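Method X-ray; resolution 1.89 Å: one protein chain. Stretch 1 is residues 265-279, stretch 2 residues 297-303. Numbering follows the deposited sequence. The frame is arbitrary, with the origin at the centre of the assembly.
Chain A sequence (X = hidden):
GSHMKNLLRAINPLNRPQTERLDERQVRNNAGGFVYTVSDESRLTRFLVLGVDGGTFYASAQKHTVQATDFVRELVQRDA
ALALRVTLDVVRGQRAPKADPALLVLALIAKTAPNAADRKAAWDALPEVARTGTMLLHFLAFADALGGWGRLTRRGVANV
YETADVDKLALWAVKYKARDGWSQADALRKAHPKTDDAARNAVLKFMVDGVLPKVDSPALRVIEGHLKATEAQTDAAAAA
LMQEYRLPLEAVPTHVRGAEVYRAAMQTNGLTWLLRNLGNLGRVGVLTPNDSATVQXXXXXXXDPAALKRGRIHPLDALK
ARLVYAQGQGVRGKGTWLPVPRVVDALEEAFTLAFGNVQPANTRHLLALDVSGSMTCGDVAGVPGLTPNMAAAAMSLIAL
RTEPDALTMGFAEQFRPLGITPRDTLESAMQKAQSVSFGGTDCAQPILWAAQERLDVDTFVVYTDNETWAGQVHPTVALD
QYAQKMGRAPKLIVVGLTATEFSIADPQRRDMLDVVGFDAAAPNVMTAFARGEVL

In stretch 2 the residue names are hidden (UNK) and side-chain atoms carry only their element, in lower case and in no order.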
# COMPACT_ATOMS: atom_id res chain seq x y z
N ALA A 265 16.15 12.45 -13.56
CA ALA A 265 15.36 11.87 -12.48
C ALA A 265 15.86 10.48 -12.06
O ALA A 265 15.84 10.12 -10.89
CB ALA A 265 13.89 11.81 -12.87
N MET A 266 16.30 9.70 -13.04
CA MET A 266 16.87 8.38 -12.80
C MET A 266 18.02 8.43 -11.80
O MET A 266 18.05 7.69 -10.82
CB MET A 266 17.42 7.83 -14.09
CG MET A 266 16.48 7.00 -14.88
SD MET A 266 17.48 5.83 -15.79
CE MET A 266 18.22 4.93 -14.43
N GLN A 267 18.97 9.31 -12.08
CA GLN A 267 20.21 9.39 -11.31
C GLN A 267 19.94 9.81 -9.88
O GLN A 267 20.83 9.73 -9.03
CB GLN A 267 21.17 10.39 -11.95
CG GLN A 267 21.49 10.10 -13.40
CD GLN A 267 22.18 11.27 -14.09
OE1 GLN A 267 22.01 12.43 -13.69
NE2 GLN A 267 22.97 10.98 -15.12
N THR A 268 18.72 10.26 -9.62
CA THR A 268 18.38 10.81 -8.31
C THR A 268 17.24 10.06 -7.63
O THR A 268 16.68 10.54 -6.64
CB THR A 268 18.01 12.30 -8.42
OG1 THR A 268 17.57 12.59 -9.76
CG2 THR A 268 19.22 13.17 -8.10
N ASN A 269 16.89 8.90 -8.14
CA ASN A 269 15.85 8.11 -7.49
C ASN A 269 16.19 6.64 -7.33
O ASN A 269 17.01 6.10 -8.06
CB ASN A 269 14.50 8.31 -8.18
CG ASN A 269 13.63 9.33 -7.46
OD1 ASN A 269 13.03 9.03 -6.42
ND2 ASN A 269 13.56 10.53 -8.01
N GLY A 270 15.55 6.01 -6.35
CA GLY A 270 15.77 4.60 -6.07
C GLY A 270 15.04 3.65 -7.00
O GLY A 270 14.52 4.04 -8.05
N LEU A 271 15.00 2.39 -6.58
CA LEU A 271 14.48 1.30 -7.40
C LEU A 271 12.96 1.34 -7.57
O LEU A 271 12.44 1.08 -8.65
CB LEU A 271 14.93 -0.04 -6.81
CG LEU A 271 14.67 -1.31 -7.61
CD1 LEU A 271 14.96 -1.13 -9.10
CD2 LEU A 271 15.50 -2.45 -7.03
N THR A 272 12.26 1.64 -6.49
CA THR A 272 10.81 1.75 -6.55
C THR A 272 10.39 2.73 -7.64
O THR A 272 9.56 2.40 -8.49
CB THR A 272 10.23 2.18 -5.20
OG1 THR A 272 10.79 1.35 -4.17
CG2 THR A 272 8.72 2.04 -5.20
N TRP A 273 10.98 3.92 -7.61
CA TRP A 273 10.75 4.94 -8.63
C TRP A 273 11.01 4.37 -10.01
O TRP A 273 10.21 4.52 -10.93
CB TRP A 273 11.66 6.16 -8.40
CG TRP A 273 11.41 7.29 -9.38
CD1 TRP A 273 10.56 8.35 -9.19
CD2 TRP A 273 11.97 7.46 -10.69
NE1 TRP A 273 10.58 9.17 -10.29
CE2 TRP A 273 11.43 8.64 -11.22
CE3 TRP A 273 12.89 6.73 -11.45
CZ2 TRP A 273 11.77 9.11 -12.49
CZ3 TRP A 273 13.22 7.19 -12.71
CH2 TRP A 273 12.66 8.38 -13.22
N LEU A 274 12.17 3.72 -10.14
CA LEU A 274 12.59 3.16 -11.40
C LEU A 274 11.57 2.16 -11.94
O LEU A 274 11.25 2.14 -13.13
CB LEU A 274 13.96 2.49 -11.25
CG LEU A 274 14.53 2.00 -12.58
CD1 LEU A 274 14.54 3.15 -13.58
CD2 LEU A 274 15.92 1.39 -12.43
N LEU A 275 11.06 1.31 -11.04
CA LEU A 275 10.09 0.30 -11.43
C LEU A 275 8.83 0.91 -12.05
O LEU A 275 8.35 0.46 -13.09
CB LEU A 275 9.74 -0.59 -10.25
CG LEU A 275 10.85 -1.59 -9.92
CD1 LEU A 275 10.61 -2.26 -8.57
CD2 LEU A 275 10.96 -2.59 -11.03
N ARG A 276 8.31 1.96 -11.43
CA ARG A 276 7.10 2.59 -11.97
C ARG A 276 7.35 3.59 -13.09
O ARG A 276 6.41 4.18 -13.61
CB ARG A 276 6.24 3.21 -10.87
CG ARG A 276 6.91 4.28 -10.05
CD ARG A 276 5.88 5.05 -9.22
NE ARG A 276 6.44 5.44 -7.92
CZ ARG A 276 7.02 6.61 -7.68
NH1 ARG A 276 7.11 7.53 -8.63
NH2 ARG A 276 7.50 6.87 -6.46
N ASN A 277 8.62 3.77 -13.48
CA ASN A 277 8.94 4.80 -14.47
C ASN A 277 9.56 4.30 -15.77
O ASN A 277 9.92 5.11 -16.63
CB ASN A 277 9.77 5.92 -13.83
CG ASN A 277 8.92 6.90 -13.04
OD1 ASN A 277 8.26 7.75 -13.61
ND2 ASN A 277 8.95 6.79 -11.72
N LEU A 278 9.66 2.99 -15.93
CA LEU A 278 10.20 2.41 -17.15
C LEU A 278 9.46 2.89 -18.41
O LEU A 278 10.08 3.20 -19.44
CB LEU A 278 10.21 0.88 -17.05
CG LEU A 278 11.05 0.35 -15.87
CD1 LEU A 278 10.85 -1.14 -15.71
CD2 LEU A 278 12.54 0.67 -16.08
N GLY A 279 8.14 2.94 -18.36
CA GLY A 279 7.36 3.40 -19.50
C GLY A 279 7.64 4.86 -19.82
O GLY A 279 7.86 5.23 -20.97
N UNK A 297 22.49 -0.18 -17.74
CA UNK A 297 22.47 0.45 -16.43
C UNK A 297 21.13 0.20 -15.75
O UNK A 297 21.06 -0.02 -14.54
c UNK A 297 22.74 1.95 -16.55
N UNK A 298 20.04 0.24 -16.53
CA UNK A 298 18.73 -0.09 -15.93
C UNK A 298 18.70 -1.55 -15.48
O UNK A 298 18.34 -1.85 -14.35
c UNK A 298 16.23 -0.35 -16.39
c UNK A 298 17.44 1.76 -17.05
c UNK A 298 17.57 0.25 -16.90
N UNK A 299 19.12 -2.46 -16.36
CA UNK A 299 19.17 -3.88 -16.00
C UNK A 299 19.92 -4.12 -14.70
O UNK A 299 19.46 -4.87 -13.84
c UNK A 299 19.36 -5.28 -19.59
c UNK A 299 20.01 -6.19 -16.67
c UNK A 299 18.75 -4.74 -18.31
c UNK A 299 19.74 -4.74 -17.13
N UNK A 300 21.09 -3.49 -14.55
CA UNK A 300 21.89 -3.67 -13.33
C UNK A 300 21.17 -3.19 -12.07
O UNK A 300 21.28 -3.81 -11.01
o UNK A 300 24.54 -5.78 -15.40
c UNK A 300 24.39 -5.06 -14.39
c UNK A 300 24.13 -3.57 -14.57
o UNK A 300 24.43 -5.52 -13.23
c UNK A 300 23.26 -2.98 -13.47
N UNK A 301 20.45 -2.09 -12.16
CA UNK A 301 19.70 -1.62 -11.01
C UNK A 301 18.51 -2.55 -10.68
O UNK A 301 18.23 -2.80 -9.52
c UNK A 301 19.84 2.11 -11.94
c UNK A 301 18.58 3.91 -10.83
n UNK A 301 18.97 4.77 -11.77
c UNK A 301 19.22 -0.19 -11.24
c UNK A 301 20.36 0.76 -11.55
n UNK A 301 18.99 2.65 -10.89
n UNK A 301 17.81 4.32 -9.84
N UNK A 302 17.84 -3.04 -11.72
CA UNK A 302 16.64 -3.85 -11.55
C UNK A 302 16.93 -5.20 -10.91
O UNK A 302 16.06 -5.80 -10.27
c UNK A 302 14.76 -3.19 -14.91
c UNK A 302 15.34 -2.85 -13.54
c UNK A 302 15.98 -4.08 -12.91
c UNK A 302 14.27 -2.32 -12.59
N UNK A 303 18.15 -5.68 -11.09
CA UNK A 303 18.53 -7.00 -10.60
C UNK A 303 19.58 -6.93 -9.50
O UNK A 303 20.20 -7.93 -9.18
c UNK A 303 17.99 -8.16 -12.78
o UNK A 303 20.20 -7.25 -12.35
c UNK A 303 19.07 -7.89 -11.73

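Position 297 carries a single side-chain carbon, bonded to CA, and comes no nearer to stretch 1 than 5.8 Å, from its CB to CE of Met-266. One carbon and nothing beyond it is alanine, Ala-297.

At position 298 there are three carbons, the first carrying the other two. One outer carbon lies 3.8 Å from CD2 of Leu-278 and 4.3 Å from CD2 of Leu-274; the other is 4.2 Å from CE of Met-266. A fork at CB with two carbon ends and no oxygen identifies Val-298.

Position 299 has four carbons, forked at the first, with one arm two carbons long. Its CA-to-CB bond points away and the side chain does not reach stretch 1. Branching at CB with unequal arms gives Ile-299.

Position 300 shows three carbons in a row, the third bearing two oxygens, and makes no contact. Two oxygens exclude glutamine, so this is Glu-300.

Position 301 has three carbons, a nitrogen, then a carbon carrying two more nitrogens. One terminal nitrogen lies 2.6 Å from O of Asn-269, the other 3.2 Å from O of Met-266, and CD2 of Leu-274 covers one face of the planar group, 3.7 Å from the chain nitrogen. A guanidinium on a three-carbon arm means Arg-301. Its NH2 hydrogen bond to O of Asn-269 is weak, with 120° at hydrogen; NH1 donates to O of Met-266 at 158°, although NH1 is modelled too close to a neighbour and its place is less sure.

Position 302 has four carbons, forked at the second; one terminal carbon is 3.7 Å from CD2 of Leu-275 and 3.8 Å from CD1 of Leu-271. The fork beyond CB means Leu-302.

Position 303 has one carbon bearing an oxygen and a carbon. Its CA-to-CB bond points away and it makes no contact with stretch 1. This is Thr-303, whose OG1 turns back to O of Ile-299, at 2.9 Å, just where the chain leaves helical geometry.

The axes of helices 271-279 and 297-302 approach to 10.7 Å, with 127° between their N-to-C directions; the two stretches together bury 457 Å², both sides summed. Val-298 packs on Leu-274 and Leu-278, and Leu-302 on Leu-271, Leu-274, Leu-275 and Leu-278, forming an apolar cluster where the helices cross. Beside it, Arg-301 ties the turn from Met-266 to Asn-269 to its helix through carbonyl oxygens, while Leu-274 packs over its planar group.

Stretch 2 297-303: AVIERLT
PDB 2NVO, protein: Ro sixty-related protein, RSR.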